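Local coordinates for protein HIAXHD3 (Humicola insolens, PDB 3ZXK) that removes arabinofuranose side chains, probably from xylan, as an exo-acting family 43 glycoside hydrolase whose active site was a target for engineered endo-xylanase activity, at residues V22-S27 / I252-D257; R386-G391 / A453-W458; R390-G395 / G522-K527. All blocks are in the same frame, centred on the assembly; numbering follows the deposited sequence.

Contact 1: V22-S27 / I252-D257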
ATOM      1  N   VAL A  22      -4.155   2.676  12.585  1.00  4.75           N
ATOM      2  CA  VAL A  22      -4.946   3.921  12.576  0.69  4.72           C
ATOM      3  C   VAL A  22      -4.876   4.610  13.931  1.00  4.78           C
ATOM      4  O   VAL A  22      -4.865   3.952  14.973  1.00  5.51           O
ATOM      5  CB  VAL A  22      -6.453   3.706  12.249  0.69  5.20           C
ATOM      6  CG1 VAL A  22      -6.732   3.618  10.748  0.69  6.10           C
ATOM      7  CG2 VAL A  22      -7.058   2.538  13.038  0.69  4.21           C
ATOM      8  N   PHE A  23      -4.824   5.935  13.913  1.00  4.21           N
ATOM      9  CA  PHE A  23      -4.858   6.704  15.159  1.00  4.15           C
ATOM     10  C   PHE A  23      -5.403   8.084  14.877  1.00  4.70           C
ATOM     11  O   PHE A  23      -5.542   8.458  13.720  1.00  4.79           O
ATOM     12  CB  PHE A  23      -3.475   6.758  15.851  1.00  4.41           C
ATOM     13  CG  PHE A  23      -2.392   7.387  15.014  1.00  4.71           C
ATOM     14  CD1 PHE A  23      -1.631   6.637  14.130  1.00  5.03           C
ATOM     15  CD2 PHE A  23      -2.150   8.748  15.091  1.00  5.39           C
ATOM     16  CE1 PHE A  23      -0.652   7.230  13.335  1.00  4.87           C
ATOM     17  CE2 PHE A  23      -1.153   9.345  14.318  1.00  5.45           C
ATOM     18  CZ  PHE A  23      -0.386   8.586  13.455  1.00  4.80           C
ATOM     19  N   ARG A  24      -5.732   8.810  15.935  1.00  5.09           N
ATOM     20  CA  ARG A  24      -6.302  10.141  15.783  1.00  5.15           C
ATOM     21  C   ARG A  24      -5.402  11.165  16.428  1.00  5.73           C
ATOM     22  O   ARG A  24      -4.860  10.925  17.520  1.00  6.24           O
ATOM     23  CB  ARG A  24      -7.677  10.200  16.458  1.00  5.56           C
ATOM     24  CG  ARG A  24      -8.345  11.548  16.329  1.00  6.46           C
ATOM     25  CD  ARG A  24      -9.772  11.537  16.849  1.00  7.12           C
ATOM     26  NE  ARG A  24      -9.865  11.201  18.268  1.00  8.08           N
ATOM     27  CZ  ARG A  24      -9.756  12.077  19.263  1.00  9.43           C
ATOM     28  NH1 ARG A  24      -9.530  13.369  19.015  1.00 11.00           N
ATOM     29  NH2 ARG A  24      -9.874  11.671  20.516  1.00 11.87           N
ATOM     30  N   VAL A  25      -5.224  12.298  15.750  1.00  5.69           N
ATOM     31  CA  VAL A  25      -4.657  13.504  16.384  1.00  6.38           C
ATOM     32  C   VAL A  25      -5.676  14.602  16.224  1.00  6.72           C
ATOM     33  O   VAL A  25      -5.921  15.061  15.103  1.00  6.89           O
ATOM     34  CB  VAL A  25      -3.333  13.938  15.722  1.00  7.38           C
ATOM     35  CG1 VAL A  25      -2.721  15.102  16.510  1.00  8.12           C
ATOM     36  CG2 VAL A  25      -2.363  12.761  15.635  1.00  7.38           C
ATOM     37  N   GLY A  26      -6.293  15.020  17.322  1.00  7.62           N
ATOM     38  CA  GLY A  26      -7.301  16.078  17.230  1.00  8.64           C
ATOM     39  C   GLY A  26      -8.444  15.688  16.312  1.00  8.31           C
ATOM     40  O   GLY A  26      -9.126  14.697  16.578  1.00  8.94           O
ATOM     41  N   SER A  27      -8.674  16.494  15.267  1.00  8.24           N
ATOM     42  CA  SER A  27      -9.738  16.267  14.293  1.00  8.67           C
ATOM     43  C   SER A  27      -9.364  15.336  13.124  1.00  7.37           C
ATOM     44  O   SER A  27     -10.188  15.046  12.258  1.00  7.90           O
ATOM     45  CB  SER A  27     -10.210  17.624  13.752  1.00 10.26           C
ATOM     46  OG  SER A  27     -10.705  18.387  14.823  1.00 15.62           O
ATOM     47  N   ILE A 252      -7.885  -0.287  16.252  1.00  5.02           N
ATOM     48  CA  ILE A 252      -9.036   0.445  16.759  1.00  5.24           C
ATOM     49  C   ILE A 252      -8.654   1.893  17.023  1.00  5.56           C
ATOM     50  O   ILE A 252      -7.486   2.203  17.269  1.00  5.68           O
ATOM     51  CB  ILE A 252      -9.651  -0.212  18.018  1.00  5.67           C
ATOM     52  CG1 ILE A 252      -8.635  -0.295  19.168  1.00  6.25           C
ATOM     53  CG2 ILE A 252     -10.203  -1.604  17.650  1.00  6.49           C
ATOM     54  CD1 ILE A 252      -9.260  -0.646  20.512  1.00  7.75           C
ATOM     55  N   VAL A 253      -9.643   2.789  16.985  1.00  4.91           N
ATOM     56  CA  VAL A 253      -9.375   4.217  17.074  1.00  5.47           C
ATOM     57  C   VAL A 253     -10.614   4.930  17.606  1.00  5.49           C
ATOM     58  O   VAL A 253     -11.748   4.500  17.330  1.00  5.91           O
ATOM     59  CB  VAL A 253      -8.901   4.798  15.728  1.00  5.51           C
ATOM     60  CG1 VAL A 253      -9.969   4.641  14.614  1.00  5.91           C
ATOM     61  CG2 VAL A 253      -8.502   6.258  15.900  1.00  6.21           C
ATOM     62  N   ASP A 254     -10.384   5.986  18.375  1.00  6.17           N
ATOM     63  CA  ASP A 254     -11.438   6.783  18.975  1.00  7.10           C
ATOM     64  C   ASP A 254     -11.727   7.987  18.084  1.00  7.99           C
ATOM     65  O   ASP A 254     -10.799   8.632  17.585  1.00  7.93           O
ATOM     66  CB  ASP A 254     -11.039   7.272  20.378  1.00  9.79           C
ATOM     67  CG  ASP A 254      -9.669   8.002  20.427  1.00 11.13           C
ATOM     68  OD1 ASP A 254      -8.632   7.420  19.999  1.00 15.00           O
ATOM     69  OD2 ASP A 254      -9.598   9.114  20.989  1.00 20.07           O
ATOM     70  N   ALA A 255     -13.003   8.282  17.881  1.00  9.05           N
ATOM     71  CA  ALA A 255     -13.400   9.533  17.216  1.00 10.22           C
ATOM     72  C   ALA A 255     -13.436  10.673  18.239  1.00 10.83           C
ATOM     73  O   ALA A 255     -13.390  10.435  19.459  1.00 12.07           O
ATOM     74  CB  ALA A 255     -14.749   9.366  16.522  1.00 11.23           C
ATOM     75  N   PRO A 256     -13.495  11.926  17.765  1.00 10.39           N
ATOM     76  CA  PRO A 256     -13.547  13.031  18.725  1.00 12.32           C
ATOM     77  C   PRO A 256     -14.710  12.946  19.727  1.00 14.31           C
ATOM     78  O   PRO A 256     -14.579  13.444  20.843  1.00 15.48           O
ATOM     79  CB  PRO A 256     -13.683  14.266  17.826  1.00 13.40           C
ATOM     80  CG  PRO A 256     -13.004  13.859  16.569  1.00 12.17           C
ATOM     81  CD  PRO A 256     -13.391  12.418  16.374  1.00 11.41           C
ATOM     82  N   ASP A 257     -15.816  12.303  19.357  1.00 13.80           N
ATOM     83  CA  ASP A 257     -16.966  12.176  20.274  1.00 14.53           C
ATOM     84  C   ASP A 257     -16.772  11.070  21.337  1.00 15.15           C
ATOM     85  O   ASP A 257     -17.655  10.826  22.168  1.00 16.30           O
ATOM     86  CB  ASP A 257     -18.278  12.021  19.477  1.00 14.98           C
ATOM     87  CG  ASP A 257     -18.415  10.662  18.782  1.00 16.54           C
ATOM     88  OD1 ASP A 257     -17.439   9.884  18.757  1.00 15.84           O
ATOM     89  OD2 ASP A 257     -19.522  10.361  18.271  1.00 17.66           O
TER
HETATM   90  O   HOH W   1      -5.810   4.437  17.581  1.00  8.16           O
HETATM   91  O   HOH W   2      -5.838   7.544  18.500  1.00 19.38           O

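Contact 2: R386-G391 / A453-W458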
ATOM      1  N   ARG A 386      -0.502   8.357 -21.207  1.00  6.63           N
ATOM      2  CA  ARG A 386      -0.273   9.115 -22.429  1.00  7.38           C
ATOM      3  C   ARG A 386       1.243   9.339 -22.544  1.00  7.49           C
ATOM      4  O   ARG A 386       1.859   9.866 -21.611  1.00  7.34           O
ATOM      5  CB  ARG A 386      -1.048  10.435 -22.356  1.00  8.39           C
ATOM      6  CG  ARG A 386      -0.972  11.273 -23.616  1.00 10.23           C
ATOM      7  CD  ARG A 386      -1.510  12.664 -23.374  1.00 12.72           C
ATOM      8  NE  ARG A 386      -1.496  13.449 -24.596  1.00 15.61           N
ATOM      9  CZ  ARG A 386      -2.046  14.648 -24.699  1.00 17.91           C
ATOM     10  NH1 ARG A 386      -2.661  15.197 -23.654  1.00 24.49           N
ATOM     11  NH2 ARG A 386      -1.994  15.294 -25.851  1.00 21.67           N
ATOM     12  N   LEU A 387       1.841   8.879 -23.645  1.00  7.77           N
ATOM     13  CA  LEU A 387       3.310   8.880 -23.814  1.00  6.93           C
ATOM     14  C   LEU A 387       3.776   9.516 -25.096  1.00  6.84           C
ATOM     15  O   LEU A 387       3.055   9.502 -26.106  1.00  7.75           O
ATOM     16  CB  LEU A 387       3.888   7.463 -23.734  1.00  7.76           C
ATOM     17  CG  LEU A 387       3.637   6.710 -22.425  1.00 11.08           C
ATOM     18  CD1 LEU A 387       2.399   5.839 -22.547  1.00 11.72           C
ATOM     19  CD2 LEU A 387       4.865   5.888 -22.097  1.00 15.03           C
ATOM     20  N   ASP A 388       4.967  10.103 -25.048  1.00  7.20           N
ATOM     21  CA  ASP A 388       5.726  10.433 -26.257  1.00  7.38           C
ATOM     22  C   ASP A 388       6.923   9.452 -26.322  1.00  6.74           C
ATOM     23  O   ASP A 388       7.792   9.476 -25.445  1.00  8.06           O
ATOM     24  CB  ASP A 388       6.197  11.883 -26.174  1.00  8.15           C
ATOM     25  CG  ASP A 388       7.115  12.318 -27.326  1.00  8.80           C
ATOM     26  OD1 ASP A 388       7.582  11.487 -28.152  1.00  9.18           O
ATOM     27  OD2 ASP A 388       7.408  13.538 -27.375  1.00 14.41           O
ATOM     28  N   VAL A 389       6.962   8.586 -27.331  1.00  6.09           N
ATOM     29  CA  VAL A 389       7.974   7.523 -27.356  1.00  5.31           C
ATOM     30  C   VAL A 389       9.019   7.697 -28.471  1.00  5.60           C
ATOM     31  O   VAL A 389       9.746   6.759 -28.820  1.00  6.20           O
ATOM     32  CB  VAL A 389       7.349   6.102 -27.446  1.00  5.88           C
ATOM     33  CG1 VAL A 389       6.408   5.839 -26.261  1.00  5.73           C
ATOM     34  CG2 VAL A 389       6.633   5.906 -28.770  1.00  6.32           C
ATOM     35  N   ARG A 390       9.121   8.915 -29.008  1.00  5.75           N
ATOM     36  CA  ARG A 390      10.085   9.192 -30.080  1.00  6.59           C
ATOM     37  C   ARG A 390      11.525   8.907 -29.676  1.00  6.56           C
ATOM     38  O   ARG A 390      12.354   8.565 -30.532  1.00  7.86           O
ATOM     39  CB  ARG A 390       9.954  10.592 -30.641  1.00  7.70           C
ATOM     40  CG  ARG A 390       8.654  10.802 -31.402  1.00  9.08           C
ATOM     41  CD  ARG A 390       8.453  12.257 -31.736  1.00 11.93           C
ATOM     42  NE  ARG A 390       8.530  13.061 -30.515  1.00 16.19           N
ATOM     43  CZ  ARG A 390       8.714  14.379 -30.499  1.00 19.78           C
ATOM     44  NH1 ARG A 390       8.837  15.040 -31.639  1.00 26.03           N
ATOM     45  NH2 ARG A 390       8.767  15.039 -29.350  1.00 17.82           N
ATOM     46  N   GLY A 391      11.819   9.040 -28.375  1.00  5.98           N
ATOM     47  CA  GLY A 391      13.177   8.830 -27.869  1.00  6.14           C
ATOM     48  C   GLY A 391      13.601   7.383 -27.679  1.00  5.74           C
ATOM     49  O   GLY A 391      14.728   7.128 -27.225  1.00  6.22           O
ATOM     50  N   ALA A 453       2.460   9.525 -34.605  1.00 16.49           N
ATOM     51  CA  ALA A 453       1.829   8.626 -33.654  1.00 14.81           C
ATOM     52  C   ALA A 453       2.711   8.455 -32.419  1.00 13.39           C
ATOM     53  O   ALA A 453       2.204   8.405 -31.282  1.00 12.62           O
ATOM     54  CB  ALA A 453       1.578   7.269 -34.302  1.00 15.38           C
ATOM     55  N   GLN A 454       4.028   8.354 -32.634  1.00 11.60           N
ATOM     56  CA  GLN A 454       4.957   8.169 -31.512  1.00 10.26           C
ATOM     57  C   GLN A 454       4.925   9.324 -30.544  1.00  9.97           C
ATOM     58  O   GLN A 454       5.140   9.141 -29.352  1.00  9.19           O
ATOM     59  CB  GLN A 454       6.390   7.954 -31.999  1.00  9.10           C
ATOM     60  CG  GLN A 454       6.583   6.623 -32.710  1.00 10.31           C
ATOM     61  CD  GLN A 454       7.947   6.539 -33.332  1.00 11.42           C
ATOM     62  OE1 GLN A 454       8.911   7.046 -32.775  1.00 13.06           O
ATOM     63  NE2 GLN A 454       8.034   5.931 -34.509  1.00 13.08           N
ATOM     64  N   GLN A 455       4.653  10.520 -31.062  1.00  9.93           N
ATOM     65  CA  GLN A 455       4.664  11.718 -30.215  1.00 11.18           C
ATOM     66  C   GLN A 455       3.468  11.738 -29.262  1.00 11.23           C
ATOM     67  O   GLN A 455       3.516  12.413 -28.245  1.00 10.57           O
ATOM     68  CB  GLN A 455       4.751  12.989 -31.081  1.00 13.87           C
ATOM     69  CG  GLN A 455       5.011  14.313 -30.345  1.00 16.92           C
ATOM     70  CD  GLN A 455       3.769  14.877 -29.670  1.00 19.46           C
ATOM     71  OE1 GLN A 455       2.653  14.759 -30.183  1.00 23.91           O
ATOM     72  NE2 GLN A 455       3.957  15.485 -28.497  1.00 23.79           N
ATOM     73  N   ASP A 456       2.421  10.955 -29.550  1.00 10.33           N
ATOM     74  CA  ASP A 456       1.234  10.966 -28.705  1.00 10.71           C
ATOM     75  C   ASP A 456       0.507   9.642 -28.780  1.00 10.19           C
ATOM     76  O   ASP A 456      -0.439   9.476 -29.547  1.00 13.70           O
ATOM     77  CB  ASP A 456       0.296  12.116 -29.083  1.00 11.91           C
ATOM     78  CG  ASP A 456      -0.701  12.445 -27.985  1.00 12.58           C
ATOM     79  OD1 ASP A 456      -0.273  12.594 -26.823  1.00 14.92           O
ATOM     80  OD2 ASP A 456      -1.903  12.598 -28.298  1.00 14.17           O
ATOM     81  N   ILE A 457       0.969   8.689 -27.985  1.00  7.47           N
ATOM     82  CA  ILE A 457       0.342   7.377 -27.923  1.00  8.15           C
ATOM     83  C   ILE A 457      -0.317   7.163 -26.572  1.00  8.12           C
ATOM     84  O   ILE A 457       0.270   7.465 -25.531  1.00  7.67           O
ATOM     85  CB  ILE A 457       1.349   6.243 -28.236  1.00  8.70           C
ATOM     86  CG1 ILE A 457       0.662   4.876 -28.188  1.00 10.27           C
ATOM     87  CG2 ILE A 457       2.525   6.261 -27.260  1.00  9.27           C
ATOM     88  CD1 ILE A 457       1.383   3.825 -29.003  1.00 11.52           C
ATOM     89  N   TRP A 458      -1.542   6.654 -26.593  1.00  7.21           N
ATOM     90  CA  TRP A 458      -2.309   6.460 -25.385  1.00  7.26           C
ATOM     91  C   TRP A 458      -2.497   4.995 -25.194  1.00  7.12           C
ATOM     92  O   TRP A 458      -2.901   4.272 -26.124  1.00  8.18           O
ATOM     93  CB  TRP A 458      -3.667   7.123 -25.497  1.00  9.27           C
ATOM     94  CG  TRP A 458      -3.614   8.613 -25.751  1.00 10.97           C
ATOM     95  CD1 TRP A 458      -3.002   9.295 -26.815  1.00 11.79           C
ATOM     96  CD2 TRP A 458      -4.297   9.661 -24.971  1.00 12.40           C
ATOM     97  NE1 TRP A 458      -3.217  10.655 -26.705  1.00 13.64           N
ATOM     98  CE2 TRP A 458      -3.984  10.936 -25.623  1.00 14.00           C
ATOM     99  CE3 TRP A 458      -5.080   9.667 -23.816  1.00 14.46           C
ATOM    100  CZ2 TRP A 458      -4.461  12.151 -25.136  1.00 14.83           C
ATOM    101  CZ3 TRP A 458      -5.547  10.894 -23.334  1.00 15.94           C
ATOM    102  CH2 TRP A 458      -5.241  12.108 -23.981  1.00 16.11           C
TER
HETATM  103  O   HOH W   3      10.597   5.308 -31.287  1.00 36.73           O

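Contact 3: R390-G395 / G522-K527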
ATOM      1  N   ARG A 390       9.121   8.915 -29.008  1.00  5.75           N
ATOM      2  CA  ARG A 390      10.085   9.192 -30.080  1.00  6.59           C
ATOM      3  C   ARG A 390      11.525   8.907 -29.676  1.00  6.56           C
ATOM      4  O   ARG A 390      12.354   8.565 -30.532  1.00  7.86           O
ATOM      5  CB  ARG A 390       9.954  10.592 -30.641  1.00  7.70           C
ATOM      6  CG  ARG A 390       8.654  10.802 -31.402  1.00  9.08           C
ATOM      7  CD  ARG A 390       8.453  12.257 -31.736  1.00 11.93           C
ATOM      8  NE  ARG A 390       8.530  13.061 -30.515  1.00 16.19           N
ATOM      9  CZ  ARG A 390       8.714  14.379 -30.499  1.00 19.78           C
ATOM     10  NH1 ARG A 390       8.837  15.040 -31.639  1.00 26.03           N
ATOM     11  NH2 ARG A 390       8.767  15.039 -29.350  1.00 17.82           N
ATOM     12  N   GLY A 391      11.819   9.040 -28.375  1.00  5.98           N
ATOM     13  CA  GLY A 391      13.177   8.830 -27.869  1.00  6.14           C
ATOM     14  C   GLY A 391      13.601   7.383 -27.679  1.00  5.74           C
ATOM     15  O   GLY A 391      14.728   7.128 -27.225  1.00  6.22           O
ATOM     16  N   MET A 392      12.718   6.429 -27.992  1.00  6.17           N
ATOM     17  CA  MET A 392      13.130   5.017 -27.900  1.00  6.04           C
ATOM     18  C   MET A 392      14.263   4.672 -28.856  1.00  6.83           C
ATOM     19  O   MET A 392      14.325   5.191 -29.986  1.00  7.42           O
ATOM     20  CB  MET A 392      11.967   4.081 -28.159  1.00  6.28           C
ATOM     21  CG  MET A 392      10.908   4.200 -27.092  1.00  6.81           C
ATOM     22  SD  MET A 392       9.537   3.068 -27.362  1.00  7.79           S
ATOM     23  CE  MET A 392      10.188   1.545 -26.695  1.00  6.75           C
ATOM     24  N   ARG A 393      15.159   3.808 -28.399  1.00  6.85           N
ATOM     25  CA  ARG A 393      16.276   3.333 -29.227  1.00  8.30           C
ATOM     26  C   ARG A 393      16.137   1.837 -29.511  1.00  7.46           C
ATOM     27  O   ARG A 393      15.326   1.152 -28.865  1.00  6.80           O
ATOM     28  CB  ARG A 393      17.605   3.669 -28.528  1.00 10.94           C
ATOM     29  CG  ARG A 393      17.867   5.169 -28.511  1.00 15.11           C
ATOM     30  CD  ARG A 393      19.177   5.558 -27.844  1.00 21.99           C
ATOM     31  NE  ARG A 393      20.336   5.311 -28.708  1.00 30.42           N
ATOM     32  CZ  ARG A 393      20.848   6.190 -29.574  1.00 37.81           C
ATOM     33  NH1 ARG A 393      20.320   7.404 -29.706  1.00 43.60           N
ATOM     34  NH2 ARG A 393      21.894   5.849 -30.316  1.00 42.28           N
ATOM     35  N   ASP A 394      16.915   1.330 -30.467  1.00  6.74           N
ATOM     36  CA  ASP A 394      16.888  -0.090 -30.811  1.00  8.02           C
ATOM     37  C   ASP A 394      16.934  -1.021 -29.568  1.00  7.89           C
ATOM     38  O   ASP A 394      17.826  -0.947 -28.717  1.00  9.20           O
ATOM     39  CB  ASP A 394      18.051  -0.363 -31.753  1.00  9.47           C
ATOM     40  CG  ASP A 394      18.078  -1.789 -32.294  1.00 10.69           C
ATOM     41  OD1 ASP A 394      17.027  -2.448 -32.352  1.00 10.76           O
ATOM     42  OD2 ASP A 394      19.196  -2.245 -32.656  1.00 16.81           O
ATOM     43  N   GLY A 395      15.946  -1.905 -29.492  1.00  6.42           N
ATOM     44  CA  GLY A 395      15.811  -2.878 -28.421  1.00  7.37           C
ATOM     45  C   GLY A 395      14.985  -2.400 -27.236  1.00  6.28           C
ATOM     46  O   GLY A 395      14.758  -3.154 -26.315  1.00  6.81           O
ATOM     47  N   GLY A 522      18.117   5.261 -24.549  1.00  8.33           N
ATOM     48  CA  GLY A 522      16.732   5.581 -24.928  1.00  7.31           C
ATOM     49  C   GLY A 522      15.933   6.221 -23.822  1.00  5.79           C
ATOM     50  O   GLY A 522      16.303   6.153 -22.632  1.00  5.86           O
ATOM     51  N   GLU A 523      14.855   6.892 -24.207  1.00  4.83           N
ATOM     52  CA  GLU A 523      13.932   7.473 -23.225  1.00  5.48           C
ATOM     53  C   GLU A 523      12.548   7.665 -23.802  1.00  5.32           C
ATOM     54  O   GLU A 523      12.351   7.787 -25.030  1.00  5.99           O
ATOM     55  CB  GLU A 523      14.468   8.806 -22.665  1.00  6.23           C
ATOM     56  CG  GLU A 523      14.422   9.962 -23.633  1.00  7.81           C
ATOM     57  CD  GLU A 523      15.099  11.198 -23.049  1.00  9.84           C
ATOM     58  OE1 GLU A 523      16.265  11.114 -22.620  1.00 11.10           O
ATOM     59  OE2 GLU A 523      14.480  12.270 -23.008  1.00 12.13           O
ATOM     60  N   VAL A 524      11.583   7.682 -22.895  1.00  4.97           N
ATOM     61  CA  VAL A 524      10.243   8.057 -23.220  1.00  4.86           C
ATOM     62  C   VAL A 524       9.798   9.161 -22.284  1.00  4.51           C
ATOM     63  O   VAL A 524      10.373   9.356 -21.211  1.00  4.85           O
ATOM     64  CB  VAL A 524       9.271   6.845 -23.169  1.00  4.82           C
ATOM     65  CG1 VAL A 524       9.747   5.714 -24.087  1.00  5.96           C
ATOM     66  CG2 VAL A 524       9.058   6.365 -21.753  1.00  4.85           C
ATOM     67  N   LYS A 525       8.734   9.864 -22.678  1.00  4.88           N
ATOM     68  CA  LYS A 525       8.150  10.868 -21.825  1.00  4.74           C
ATOM     69  C   LYS A 525       6.732  10.415 -21.498  1.00  5.32           C
ATOM     70  O   LYS A 525       5.931  10.151 -22.416  1.00  6.50           O
ATOM     71  CB  LYS A 525       8.115  12.237 -22.543  1.00  5.38           C
ATOM     72  CG  LYS A 525       7.486  13.364 -21.693  1.00  5.89           C
ATOM     73  CD  LYS A 525       7.691  14.757 -22.283  1.00  9.05           C
ATOM     74  CE  LYS A 525       6.986  14.953 -23.609  1.00 11.94           C
ATOM     75  NZ  LYS A 525       7.201  16.342 -24.096  1.00 16.63           N
ATOM     76  N   VAL A 526       6.424  10.341 -20.215  1.00  5.43           N
ATOM     77  CA  VAL A 526       5.065  10.075 -19.783  1.00  5.32           C
ATOM     78  C   VAL A 526       4.386  11.416 -19.592  1.00  5.78           C
ATOM     79  O   VAL A 526       4.756  12.191 -18.706  1.00  5.58           O
ATOM     80  CB  VAL A 526       5.037   9.244 -18.488  1.00  5.49           C
ATOM     81  CG1 VAL A 526       3.651   8.691 -18.281  1.00  7.11           C
ATOM     82  CG2 VAL A 526       6.043   8.099 -18.579  1.00  6.05           C
ATOM     83  N   LYS A 527       3.431  11.725 -20.456  1.00  6.20           N
ATOM     84  CA  LYS A 527       2.773  13.016 -20.392  1.00  7.00           C
ATOM     85  C   LYS A 527       1.677  13.043 -19.359  1.00  7.05           C
ATOM     86  O   LYS A 527       1.434  14.074 -18.746  1.00  9.27           O
ATOM     87  CB  LYS A 527       2.178  13.413 -21.735  1.00  7.13           C
ATOM     88  CG  LYS A 527       3.189  13.482 -22.872  1.00  8.88           C
ATOM     89  CD  LYS A 527       2.469  14.074 -24.068  1.00 11.75           C
ATOM     90  CE  LYS A 527       3.026  13.549 -25.365  1.00 12.06           C
ATOM     91  NZ  LYS A 527       2.103  13.964 -26.456  1.00 12.91           N
TER

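Contact 1: V22-S27 / I252-D257
Strands 22-25 and 252-254 run side by side in the same direction, 15° apart with axes 6.1 Å from each other at their closest, and Phe23 lies opposite Val253. One water links the two backbones, donating to Val22 O and Ile252 O; a second accepts from Arg24 N and donates to the Asp254 side chain at OD1. Val253 CG2, anti to its backbone N, lies 3.7 Å from Phe23 C. The polar end belongs to Arg24, whose chain bends at chi3 (61°), a turn that brings NE to 2.8 Å from Asp254 O, above that carbonyl's plane. Its NH2 forms a salt bridge of 2.6 Å with Asp254 OD2, approached from above the carboxylate, so one residue is gripped through both its backbone and its side chain. Arg24 NH1 turns back to its own strand end and donates to Gly26 O at 2.8 Å. Three bonds thus fix the rotation of the guanidinium, and Pro256 CA sits over the centre of one face, 3.9 Å above it. Each of the two strands is the first, edge strand of its own four-stranded antiparallel sheet. Such parallel packing of edge strands joins the first and last blades of the five-bladed beta-propeller characteristic of family 43 glycoside hydrolases, closing its ring.

Contact 2: R386-G391 / A453-W458
Arg386 and Trp458 form an antiparallel non-hydrogen-bonded pair, followed by the hydrogen-bonded pair Leu387 and Ile457. From CB, the Arg386 chain takes CG anti to the backbone N (chi1 -176°) and stays extended to NE, lying alongside the indole. CG stands over the five-membered ring of Trp458, 3.8 Å from its centroid, in a CH-pi contact. CD then passes 3.5 Å from Trp458 CZ2. NE donates to the syn lone pair of Asp456 OD1 at 2.7 Å, almost straight (173°), while CZ2 of the indole covers one face of the guanidinium near its rim. At the tip, Arg386 NH2 adds only a weak bond to Asp456 OD1 (3.3 Å). Asp456 is shared: its OD2 accepts from Trp458 NE1 at 2.8 Å, from above the carboxylate plane, and OD1 also pairs with Lys527. An alanine in place of Arg386 would probably uncover this indole face and leave Asp456 OD1 to Lys527 alone among these cations. Further along, Val389 N bonds to Gln454 O at 2.8 Å, joining the residue just past the strand to the short helix. There Arg390 holds Asp388 through NE and NH2 and lays its guanidinium over Gln455 CG, while Asp388 OD1 closes an Asx turn onto Arg390 N. One carboxylate between two cations and an indole N-H is likely to remain ionised and to keep the arginine alongside the tryptophan.

Contact 3: R390-G395 / G522-K527
Gly391 O accepts from Glu523 N at 3.0 Å, the one hydrogen bond between the two segments, with the donor well above the carbonyl plane. The backbones press close around it: Gly391 C lies 3.0 Å from Glu523 O, and Gly522 CA directs a C-H toward Gly391 O at 3.4 Å. A beta carbon on Gly391 would fall 2.5 Å from Glu523 O, a clash, and one on Gly522 would come to 3.2 Å from Arg393 N, so both glycines suit this close approach. Side chains add two touches. Met392 CG meets Val524 CG1 at 3.6 Å, the two chains crossing obliquely; Val524 CG1 stands anti to its carbonyl carbon (chi1 -56°), a torsion that turns it to Met392. Arg393 lays its aliphatic part beside the glycine, with CD 3.5 Å from Gly522 N. In the concanavalin A-like beta-sandwich, 390-395 belongs to the loop that leaves strand 380-388 of one sheet for strand 396-403 of the other, and 522-527 opens the strand next to 380-388, so the contact sits where the chain passes between the sheets. A second shell positions these groups. Val524 also packs on Leu356 and Val389; Glu523 starts away from the loop at CB, and its OE1 forms a salt bridge with Arg357. On the loop side, Arg393 N bonds to Asp396 OD2, and Met392 O accepts from Lys414 NZ.

In the fold
Contacts 2 and 3 are neighbours, their centres about 8 Å apart, and share Arg390 and Gly391: the chain leaves strand 380-388 in contact 2 and turns into the loop of contact 3. The adjacent strand 523-533 ties them, Arg386 O lying 2.7 Å from Lys527 N in a probable hydrogen bond. Contact 1 belongs to the catalytic family 43 propeller, on the opposite side of the chain's centre, about 47 Å from either by centres; its nearest atoms are about 33 Å from contact 2 and 31 Å from contact 3. No residue of the three contacts belongs to the glycan pocket, but its His248 and Gln249 immediately precede strand 250-254, and Phe469 and Trp502 come from the sandwich domain.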